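Ectonucleoside triphosphate diphosphohydrolase 4 (Homo sapiens, PDB 6WG5) belongs to the GDA1/CD39 nucleoside phosphatase family, whose fold is of the actin-like ATPase type. Local coordinates at residues 419-424 and 428-433; 258-263 and 269-274; 228-233 and 455-460. All blocks are in the same frame, centred on the assembly; numbering follows the deposited sequence.

Interaction 1: residues 419-424 and 428-433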
loop_
_atom_site.group_PDB
_atom_site.type_symbol
_atom_site.label_atom_id
_atom_site.label_comp_id
_atom_site.label_asym_id
_atom_site.label_seq_id
_atom_site.Cartn_x
_atom_site.Cartn_y
_atom_site.Cartn_z
ATOM N N SER A 419 31.899 -13.919 3.460
ATOM C CA SER A 419 33.042 -13.025 3.315
ATOM C C SER A 419 33.085 -12.405 1.924
ATOM O O SER A 419 33.436 -11.230 1.770
ATOM C CB SER A 419 34.338 -13.781 3.607
ATOM O OG SER A 419 34.481 -14.897 2.747
ATOM N N ILE A 420 32.735 -13.181 0.896
ATOM C CA ILE A 420 32.686 -12.645 -0.461
ATOM C C ILE A 420 31.591 -11.592 -0.574
ATOM O O ILE A 420 31.824 -10.482 -1.067
ATOM C CB ILE A 420 32.485 -13.786 -1.475
ATOM C CG1 ILE A 420 33.681 -14.744 -1.429
ATOM C CG2 ILE A 420 32.294 -13.227 -2.885
ATOM C CD1 ILE A 420 33.482 -16.020 -2.221
ATOM N N LEU A 421 30.376 -11.927 -0.133
ATOM C CA LEU A 421 29.301 -10.941 -0.095
ATOM C C LEU A 421 29.733 -9.703 0.675
ATOM O O LEU A 421 29.521 -8.568 0.233
ATOM C CB LEU A 421 28.051 -11.550 0.546
ATOM C CG LEU A 421 27.392 -12.722 -0.180
ATOM C CD1 LEU A 421 26.233 -13.253 0.646
ATOM C CD2 LEU A 421 26.922 -12.301 -1.566
ATOM N N ARG A 422 30.350 -9.912 1.837
ATOM C CA ARG A 422 30.792 -8.796 2.660
ATOM C C ARG A 422 31.829 -7.950 1.930
ATOM O O ARG A 422 31.792 -6.715 1.992
ATOM C CB ARG A 422 31.356 -9.332 3.975
ATOM C CG ARG A 422 31.579 -8.286 5.037
ATOM C CD ARG A 422 30.273 -7.775 5.602
ATOM N NE ARG A 422 30.519 -6.869 6.718
ATOM C CZ ARG A 422 30.957 -5.622 6.582
ATOM N NH1 ARG A 422 31.198 -5.127 5.373
ATOM N NH2 ARG A 422 31.158 -4.870 7.656
ATOM N N GLU A 423 32.761 -8.596 1.228
ATOM C CA GLU A 423 33.776 -7.850 0.489
ATOM C C GLU A 423 33.147 -7.044 -0.639
ATOM O O GLU A 423 33.519 -5.887 -0.870
ATOM C CB GLU A 423 34.828 -8.809 -0.064
ATOM C CG GLU A 423 36.093 -8.123 -0.547
ATOM C CD GLU A 423 36.794 -8.898 -1.643
ATOM O OE1 GLU A 423 37.023 -8.319 -2.728
ATOM O OE2 GLU A 423 37.105 -10.088 -1.424
ATOM N N ARG A 424 32.191 -7.640 -1.355
ATOM C CA ARG A 424 31.516 -6.930 -2.434
ATOM C C ARG A 424 30.703 -5.759 -1.902
ATOM O O ARG A 424 30.634 -4.703 -2.542
ATOM C CB ARG A 424 30.626 -7.900 -3.209
ATOM C CG ARG A 424 31.426 -8.893 -4.021
ATOM C CD ARG A 424 30.587 -10.047 -4.527
ATOM N NE ARG A 424 31.384 -10.911 -5.389
ATOM C CZ ARG A 424 30.895 -11.903 -6.126
ATOM N NH1 ARG A 424 29.594 -12.168 -6.115
ATOM N NH2 ARG A 424 31.713 -12.628 -6.877
ATOM N N GLY A 428 30.993 -1.496 -2.973
ATOM C CA GLY A 428 29.895 -0.755 -3.560
ATOM C C GLY A 428 29.218 -1.445 -4.720
ATOM O O GLY A 428 28.695 -0.770 -5.613
ATOM N N LEU A 429 29.202 -2.780 -4.732
ATOM C CA LEU A 429 28.634 -3.505 -5.863
ATOM C C LEU A 429 27.116 -3.421 -5.885
ATOM O O LEU A 429 26.507 -3.500 -6.959
ATOM C CB LEU A 429 29.075 -4.967 -5.816
ATOM C CG LEU A 429 28.574 -5.868 -6.949
ATOM C CD1 LEU A 429 29.203 -5.473 -8.279
ATOM C CD2 LEU A 429 28.858 -7.326 -6.625
ATOM N N TYR A 430 26.489 -3.260 -4.728
ATOM C CA TYR A 430 25.044 -3.336 -4.615
ATOM C C TYR A 430 24.438 -1.936 -4.612
ATOM O O TYR A 430 25.139 -0.922 -4.631
ATOM C CB TYR A 430 24.669 -4.125 -3.360
ATOM C CG TYR A 430 25.316 -5.489 -3.325
ATOM C CD1 TYR A 430 25.060 -6.421 -4.321
ATOM C CD2 TYR A 430 26.190 -5.842 -2.306
ATOM C CE1 TYR A 430 25.649 -7.667 -4.304
ATOM C CE2 TYR A 430 26.784 -7.092 -2.280
ATOM C CZ TYR A 430 26.510 -7.999 -3.282
ATOM O OH TYR A 430 27.098 -9.244 -3.267
ATOM N N ALA A 431 23.109 -1.887 -4.606
ATOM C CA ALA A 431 22.410 -0.610 -4.629
ATOM C C ALA A 431 22.761 0.207 -3.392
ATOM O O ALA A 431 22.941 -0.336 -2.299
ATOM C CB ALA A 431 20.901 -0.835 -4.703
ATOM N N SER A 432 22.858 1.526 -3.570
ATOM C CA SER A 432 23.183 2.405 -2.453
ATOM C C SER A 432 22.166 2.299 -1.324
ATOM O O SER A 432 22.472 2.687 -0.191
ATOM C CB SER A 432 23.281 3.852 -2.937
ATOM O OG SER A 432 22.082 4.259 -3.573
ATOM N N HIS A 433 20.966 1.784 -1.605
ATOM C CA HIS A 433 19.963 1.591 -0.565
ATOM C C HIS A 433 20.279 0.402 0.331
ATOM O O HIS A 433 19.790 0.348 1.465
ATOM C CB HIS A 433 18.582 1.402 -1.201
ATOM C CG HIS A 433 17.485 1.161 -0.209
ATOM N ND1 HIS A 433 16.968 -0.092 0.041
ATOM C CD2 HIS A 433 16.803 2.015 0.592
ATOM C CE1 HIS A 433 16.017 -0.001 0.954
ATOM N NE2 HIS A 433 15.898 1.267 1.305
HETATM O O HOH W 1 27.096 -10.959 -5.535
#
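L421 and R424, one turn apart on helix 418-427, are met by the chain as it folds back through L429 and Y430. Taking the helix in order, L421 comes first: its CD2 methyl lies 3.5 Å from Y430 OH, the two side chains crossing at about a right angle, while its carbonyl oxygen sits at the edge of the Y430 ring, close to the ring plane. L421 and Y430 are both buried, and both pack on Y413 of helix 403-414.

R424 does most of the work. The backbone O of R424 accepts a nearly straight bond from L429 N, 3.2 Å long with an N-H...O angle of 168°. The aliphatic part of R424 lies alongside L429, both pointing the same way, with R424 CD 3.8 Å from L429 CD2. R424 CB lies 3.8 Å from Y430 OH. With its chain extended from CG to NE, R424 carries NH1 to a water 2.8 Å away; that same water lies 2.8 Å from Y430 OH and in the planes of both the guanidinium and the ring, which are turned 58° apart.

G428, with positive phi, is where the chain leaves the helix, and the turn is a Schellman motif, a common way for a helix to end at its C terminus.

Interaction 2: residues 258-263 and 269-274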
loop_
_atom_site.group_PDB
_atom_site.type_symbol
_atom_site.label_atom_id
_atom_site.label_comp_id
_atom_site.label_asym_id
_atom_site.label_seq_id
_atom_site.Cartn_x
_atom_site.Cartn_y
_atom_site.Cartn_z
ATOM N N PHE A 258 -17.611 0.642 -4.237
ATOM C CA PHE A 258 -17.711 2.092 -4.242
ATOM C C PHE A 258 -17.889 2.583 -5.672
ATOM O O PHE A 258 -17.760 1.824 -6.638
ATOM C CB PHE A 258 -16.473 2.731 -3.604
ATOM C CG PHE A 258 -15.179 2.301 -4.233
ATOM C CD1 PHE A 258 -14.627 3.022 -5.278
ATOM C CD2 PHE A 258 -14.518 1.171 -3.784
ATOM C CE1 PHE A 258 -13.439 2.628 -5.860
ATOM C CE2 PHE A 258 -13.328 0.772 -4.360
ATOM C CZ PHE A 258 -12.788 1.501 -5.400
ATOM N N ASN A 259 -18.184 3.877 -5.792
ATOM C CA ASN A 259 -18.417 4.527 -7.077
ATOM C C ASN A 259 -17.561 5.783 -7.136
ATOM O O ASN A 259 -17.737 6.693 -6.319
ATOM C CB ASN A 259 -19.898 4.874 -7.253
ATOM C CG ASN A 259 -20.220 5.379 -8.644
ATOM O OD1 ASN A 259 -19.323 5.638 -9.449
ATOM N ND2 ASN A 259 -21.507 5.532 -8.931
ATOM N N LEU A 260 -16.632 5.829 -8.093
ATOM C CA LEU A 260 -15.733 6.970 -8.212
ATOM C C LEU A 260 -16.335 8.117 -9.008
ATOM O O LEU A 260 -15.826 9.241 -8.929
ATOM C CB LEU A 260 -14.420 6.546 -8.870
ATOM C CG LEU A 260 -13.341 5.987 -7.947
ATOM C CD1 LEU A 260 -12.243 5.343 -8.770
ATOM C CD2 LEU A 260 -12.770 7.089 -7.074
ATOM N N GLY A 261 -17.396 7.865 -9.775
ATOM C CA GLY A 261 -18.012 8.913 -10.557
ATOM C C GLY A 261 -18.894 9.814 -9.719
ATOM O O GLY A 261 -19.160 9.560 -8.543
ATOM N N CYS A 262 -19.349 10.894 -10.350
ATOM C CA CYS A 262 -20.226 11.849 -9.687
ATOM C C CYS A 262 -21.696 11.467 -9.779
ATOM O O CYS A 262 -22.498 11.949 -8.971
ATOM C CB CYS A 262 -20.032 13.246 -10.283
ATOM S SG CYS A 262 -20.302 13.341 -12.068
ATOM N N ASP A 263 -22.066 10.619 -10.735
ATOM C CA ASP A 263 -23.449 10.199 -10.930
ATOM C C ASP A 263 -23.644 8.851 -10.245
ATOM O O ASP A 263 -23.116 7.832 -10.704
ATOM C CB ASP A 263 -23.778 10.114 -12.418
ATOM C CG ASP A 263 -25.261 9.940 -12.679
ATOM O OD1 ASP A 263 -25.976 9.453 -11.779
ATOM O OD2 ASP A 263 -25.712 10.290 -13.790
ATOM N N HIS A 269 -17.795 3.663 -13.288
ATOM C CA HIS A 269 -16.751 3.785 -12.278
ATOM C C HIS A 269 -17.095 3.057 -10.980
ATOM O O HIS A 269 -16.569 3.413 -9.920
ATOM C CB HIS A 269 -16.472 5.260 -11.987
ATOM C CG HIS A 269 -15.804 5.983 -13.112
ATOM N ND1 HIS A 269 -14.594 5.585 -13.641
ATOM C CD2 HIS A 269 -16.170 7.089 -13.804
ATOM C CE1 HIS A 269 -14.248 6.410 -14.612
ATOM N NE2 HIS A 269 -15.186 7.332 -14.730
ATOM N N VAL A 270 -17.969 2.055 -11.034
ATOM C CA VAL A 270 -18.252 1.209 -9.878
ATOM C C VAL A 270 -17.248 0.063 -9.866
ATOM O O VAL A 270 -17.110 -0.664 -10.856
ATOM C CB VAL A 270 -19.697 0.682 -9.919
ATOM C CG1 VAL A 270 -19.937 -0.324 -8.799
ATOM C CG2 VAL A 270 -20.679 1.832 -9.807
ATOM N N TYR A 271 -16.551 -0.102 -8.742
ATOM C CA TYR A 271 -15.501 -1.101 -8.615
ATOM C C TYR A 271 -15.705 -1.937 -7.361
ATOM O O TYR A 271 -16.161 -1.431 -6.331
ATOM C CB TYR A 271 -14.112 -0.448 -8.554
ATOM C CG TYR A 271 -13.691 0.209 -9.844
ATOM C CD1 TYR A 271 -13.032 -0.513 -10.826
ATOM C CD2 TYR A 271 -13.954 1.550 -10.081
ATOM C CE1 TYR A 271 -12.650 0.078 -12.010
ATOM C CE2 TYR A 271 -13.575 2.153 -11.262
ATOM C CZ TYR A 271 -12.923 1.411 -12.224
ATOM O OH TYR A 271 -12.541 2.001 -13.406
ATOM N N ARG A 272 -15.380 -3.223 -7.468
ATOM C CA ARG A 272 -15.294 -4.125 -6.326
ATOM C C ARG A 272 -13.823 -4.447 -6.101
ATOM O O ARG A 272 -13.187 -5.066 -6.963
ATOM C CB ARG A 272 -16.099 -5.401 -6.576
ATOM C CG ARG A 272 -16.202 -6.321 -5.369
ATOM C CD ARG A 272 -16.862 -7.651 -5.713
ATOM N NE ARG A 272 -17.879 -7.516 -6.759
ATOM C CZ ARG A 272 -17.879 -8.169 -7.920
ATOM N NH1 ARG A 272 -18.860 -7.961 -8.790
ATOM N NH2 ARG A 272 -16.924 -9.041 -8.217
ATOM N N VAL A 273 -13.285 -4.025 -4.959
ATOM C CA VAL A 273 -11.867 -4.182 -4.654
ATOM C C VAL A 273 -11.718 -5.025 -3.395
ATOM O O VAL A 273 -12.353 -4.746 -2.371
ATOM C CB VAL A 273 -11.170 -2.822 -4.482
ATOM C CG1 VAL A 273 -9.688 -3.015 -4.206
ATOM C CG2 VAL A 273 -11.375 -1.965 -5.721
ATOM N N TYR A 274 -10.873 -6.051 -3.479
ATOM C CA TYR A 274 -10.535 -6.899 -2.346
ATOM C C TYR A 274 -9.275 -6.364 -1.686
ATOM O O TYR A 274 -8.304 -6.037 -2.373
ATOM C CB TYR A 274 -10.326 -8.339 -2.813
ATOM C CG TYR A 274 -9.630 -9.247 -1.820
ATOM C CD1 TYR A 274 -8.269 -9.496 -1.918
ATOM C CD2 TYR A 274 -10.337 -9.869 -0.801
ATOM C CE1 TYR A 274 -7.628 -10.332 -1.025
ATOM C CE2 TYR A 274 -9.704 -10.707 0.102
ATOM C CZ TYR A 274 -8.350 -10.937 -0.018
ATOM O OH TYR A 274 -7.712 -11.768 0.875
HETATM O O HOH W 2 -19.990 5.364 -11.981
#
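F258 and Y271 pair across an antiparallel beta hairpin made of strands 255-259 and 270-279, at the edge of the mixed sheet that runs from strand 255-259 to strand 466-468. They form a hydrogen-bonded pair: Y271 N gives to F258 O (3.1 Å), and F258 N returns a bond to Y271 O. Next to it, N259 and V270 make a non-hydrogen-bonded pair, and L260 N then bonds to H269 O, straight at 173° but reaching that oxygen from above its carbonyl plane.

On the face carrying F258, the ring is the bump. Its CG lies between the backbone N and the carbonyl carbon (chi1 55°), which swings the ring across the neighbouring strand into the hollow between Y271 and V273. F258 CZ comes to 3.9 Å from Y271 CB, and F258 CE2 to 3.6 Å from V273 CG2, while Y271 O lies over one ring face, toward the rim. V177, W180 and I181 of helix 172-186 also pack against this ring.

On the face carrying N259 and V270, V270 CG2 rests against the amide of N259, 3.8 Å from its CG.

H269, just before strand 270-279, fills with its CB the dip made by L260 CB and G261 N. The H269 imidazole stacks with H192 and bonds through NE2 to H68 O.

N259 also shapes the turn. N259 OD1 accepts from G261 N in an Asx turn and takes a second bond from a water 2.6 Å away, which in turn accepts from H269 N.

Interaction 3: residues 228-233 and 455-460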
loop_
_atom_site.group_PDB
_atom_site.type_symbol
_atom_site.label_atom_id
_atom_site.label_comp_id
_atom_site.label_asym_id
_atom_site.label_seq_id
_atom_site.Cartn_x
_atom_site.Cartn_y
_atom_site.Cartn_z
ATOM N N VAL A 228 6.604 -5.616 8.875
ATOM C CA VAL A 228 5.719 -6.317 9.789
ATOM C C VAL A 228 4.564 -6.988 9.056
ATOM O O VAL A 228 4.161 -8.096 9.418
ATOM C CB VAL A 228 5.193 -5.356 10.880
ATOM C CG1 VAL A 228 4.088 -6.011 11.705
ATOM C CG2 VAL A 228 6.329 -4.920 11.788
ATOM N N SER A 229 4.017 -6.338 8.032
ATOM C CA SER A 229 2.778 -6.785 7.412
ATOM C C SER A 229 2.950 -6.953 5.911
ATOM O O SER A 229 3.810 -6.327 5.287
ATOM C CB SER A 229 1.638 -5.795 7.679
ATOM O OG SER A 229 1.438 -5.616 9.072
ATOM N N THR A 230 2.112 -7.816 5.344
ATOM C CA THR A 230 1.969 -7.964 3.904
ATOM C C THR A 230 0.542 -7.591 3.532
ATOM O O THR A 230 -0.410 -8.064 4.164
ATOM C CB THR A 230 2.286 -9.394 3.458
ATOM O OG1 THR A 230 3.658 -9.692 3.745
ATOM C CG2 THR A 230 2.036 -9.567 1.961
ATOM N N GLN A 231 0.396 -6.743 2.522
ATOM C CA GLN A 231 -0.906 -6.266 2.082
ATOM C C GLN A 231 -1.102 -6.597 0.611
ATOM O O GLN A 231 -0.151 -6.561 -0.178
ATOM C CB GLN A 231 -1.048 -4.754 2.298
ATOM C CG GLN A 231 -2.477 -4.247 2.131
ATOM C CD GLN A 231 -2.566 -2.731 2.098
ATOM O OE1 GLN A 231 -1.981 -2.080 1.230
ATOM N NE2 GLN A 231 -3.302 -2.162 3.047
ATOM N N ILE A 232 -2.341 -6.919 0.249
ATOM C CA ILE A 232 -2.706 -7.232 -1.127
ATOM C C ILE A 232 -4.047 -6.578 -1.422
ATOM O O ILE A 232 -4.974 -6.642 -0.607
ATOM C CB ILE A 232 -2.772 -8.757 -1.366
ATOM C CG1 ILE A 232 -3.188 -9.054 -2.806
ATOM C CG2 ILE A 232 -3.737 -9.409 -0.390
ATOM C CD1 ILE A 232 -3.050 -10.514 -3.200
ATOM N N ALA A 233 -4.148 -5.944 -2.589
ATOM C CA ALA A 233 -5.392 -5.311 -3.003
ATOM C C ALA A 233 -5.539 -5.433 -4.512
ATOM O O ALA A 233 -4.592 -5.151 -5.252
ATOM C CB ALA A 233 -5.434 -3.839 -2.584
ATOM N N ARG A 455 2.714 -19.441 -3.363
ATOM C CA ARG A 455 1.939 -20.447 -2.645
ATOM C C ARG A 455 1.072 -19.816 -1.566
ATOM O O ARG A 455 0.036 -20.374 -1.193
ATOM C CB ARG A 455 2.862 -21.510 -2.044
ATOM C CG ARG A 455 3.076 -22.693 -2.979
ATOM C CD ARG A 455 3.638 -23.916 -2.271
ATOM N NE ARG A 455 5.055 -23.774 -1.952
ATOM C CZ ARG A 455 5.867 -24.794 -1.688
ATOM N NH1 ARG A 455 5.409 -26.039 -1.714
ATOM N NH2 ARG A 455 7.144 -24.572 -1.406
ATOM N N GLY A 456 1.477 -18.657 -1.058
ATOM C CA GLY A 456 0.609 -17.903 -0.182
ATOM C C GLY A 456 -0.599 -17.400 -0.943
ATOM O O GLY A 456 -1.741 -17.720 -0.599
ATOM N N PHE A 457 -0.349 -16.623 -1.999
ATOM C CA PHE A 457 -1.403 -16.069 -2.836
ATOM C C PHE A 457 -1.655 -16.887 -4.097
ATOM O O PHE A 457 -2.599 -16.581 -4.833
ATOM C CB PHE A 457 -1.058 -14.625 -3.225
ATOM C CG PHE A 457 -0.950 -13.688 -2.052
ATOM C CD1 PHE A 457 -1.931 -13.660 -1.075
ATOM C CD2 PHE A 457 0.135 -12.838 -1.925
ATOM C CE1 PHE A 457 -1.833 -12.797 0.001
ATOM C CE2 PHE A 457 0.240 -11.976 -0.849
ATOM C CZ PHE A 457 -0.746 -11.956 0.114
ATOM N N SER A 458 -0.833 -17.903 -4.365
ATOM C CA SER A 458 -1.080 -18.882 -5.423
ATOM C C SER A 458 -0.894 -18.299 -6.820
ATOM O O SER A 458 -1.582 -18.702 -7.761
ATOM C CB SER A 458 -2.481 -19.494 -5.297
ATOM O OG SER A 458 -2.638 -20.154 -4.052
ATOM N N PHE A 459 0.034 -17.361 -6.982
ATOM C CA PHE A 459 0.349 -16.870 -8.316
ATOM C C PHE A 459 1.112 -17.944 -9.091
ATOM O O PHE A 459 2.030 -18.565 -8.545
ATOM C CB PHE A 459 1.183 -15.590 -8.246
ATOM C CG PHE A 459 0.372 -14.346 -8.001
ATOM C CD1 PHE A 459 0.003 -13.527 -9.054
ATOM C CD2 PHE A 459 -0.016 -13.994 -6.719
ATOM C CE1 PHE A 459 -0.741 -12.381 -8.837
ATOM C CE2 PHE A 459 -0.759 -12.849 -6.494
ATOM C CZ PHE A 459 -1.121 -12.041 -7.555
ATOM N N PRO A 460 0.762 -18.193 -10.355
ATOM C CA PRO A 460 1.489 -19.209 -11.123
ATOM C C PRO A 460 2.977 -18.899 -11.184
ATOM O O PRO A 460 3.392 -17.740 -11.211
ATOM C CB PRO A 460 0.844 -19.138 -12.513
ATOM C CG PRO A 460 -0.485 -18.515 -12.294
ATOM C CD PRO A 460 -0.317 -17.575 -11.145
#
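F457 and I232 meet in a CH-pi contact where the chain leaving helix 436-456 packs on strand 229-235, an inner strand of the mixed sheet that runs from strand 255-259 to strand 466-468. The CD1 methyl of I232 stands over the middle of the F457 ring, 3.9 Å from its centroid and only 8° off the ring normal. The two side chains approach from opposite directions. With CG1 anti to the backbone N (chi1 179°) and chi2 also extended, I232 sends CD1 out over the face, while its other branch, CG2, lies 3.9 Å from F457 CE1. T230, two residues back on the same side of the strand, covers the rim instead: its CG2 comes to the edge of the ring, near the ring plane, 4.1 Å from F457 CZ.

Further out, neighbouring elements hold these groups. Backbone bonds tie T230 to F278 and I232 to A276 of strand 270-279. On the other flank, L223 of strand 221-225 touches both I232 and F457. At the phenylalanine end, F457 O accepts from Q371 NE2. One residue on, S458 takes positive phi (72°), and the chain turns so that F459 enters an aromatic group, its ring stacked with F453 and set edge-to-face to F376, F381 and Y463.

The polar branch of T230 is engaged as well: its OG1 is hydrogen-bonded to the backbone O of F281.

From the N terminus, the first residues met are 228-233, on an inner strand of the sheet that runs from 255-259 to 466-468; interaction 3 stays open until residues 455-460 arrive 222 residues later. Within that long span the chain soon makes the hairpin of interaction 2, closing a short loop at one margin of the sheet, and later the tight helix-end turn of interaction 1. These two follow one another without crossing, and both lie within the span of interaction 3. Strands 229-235 and 270-279 are neighbours, so interactions 2 and 3 touch, through Y274 against I232 and A233. Interaction 1 stands apart, its centre about 29 Å from that of interaction 3, yet helix 436-456 follows its turn and runs into segment 455-460.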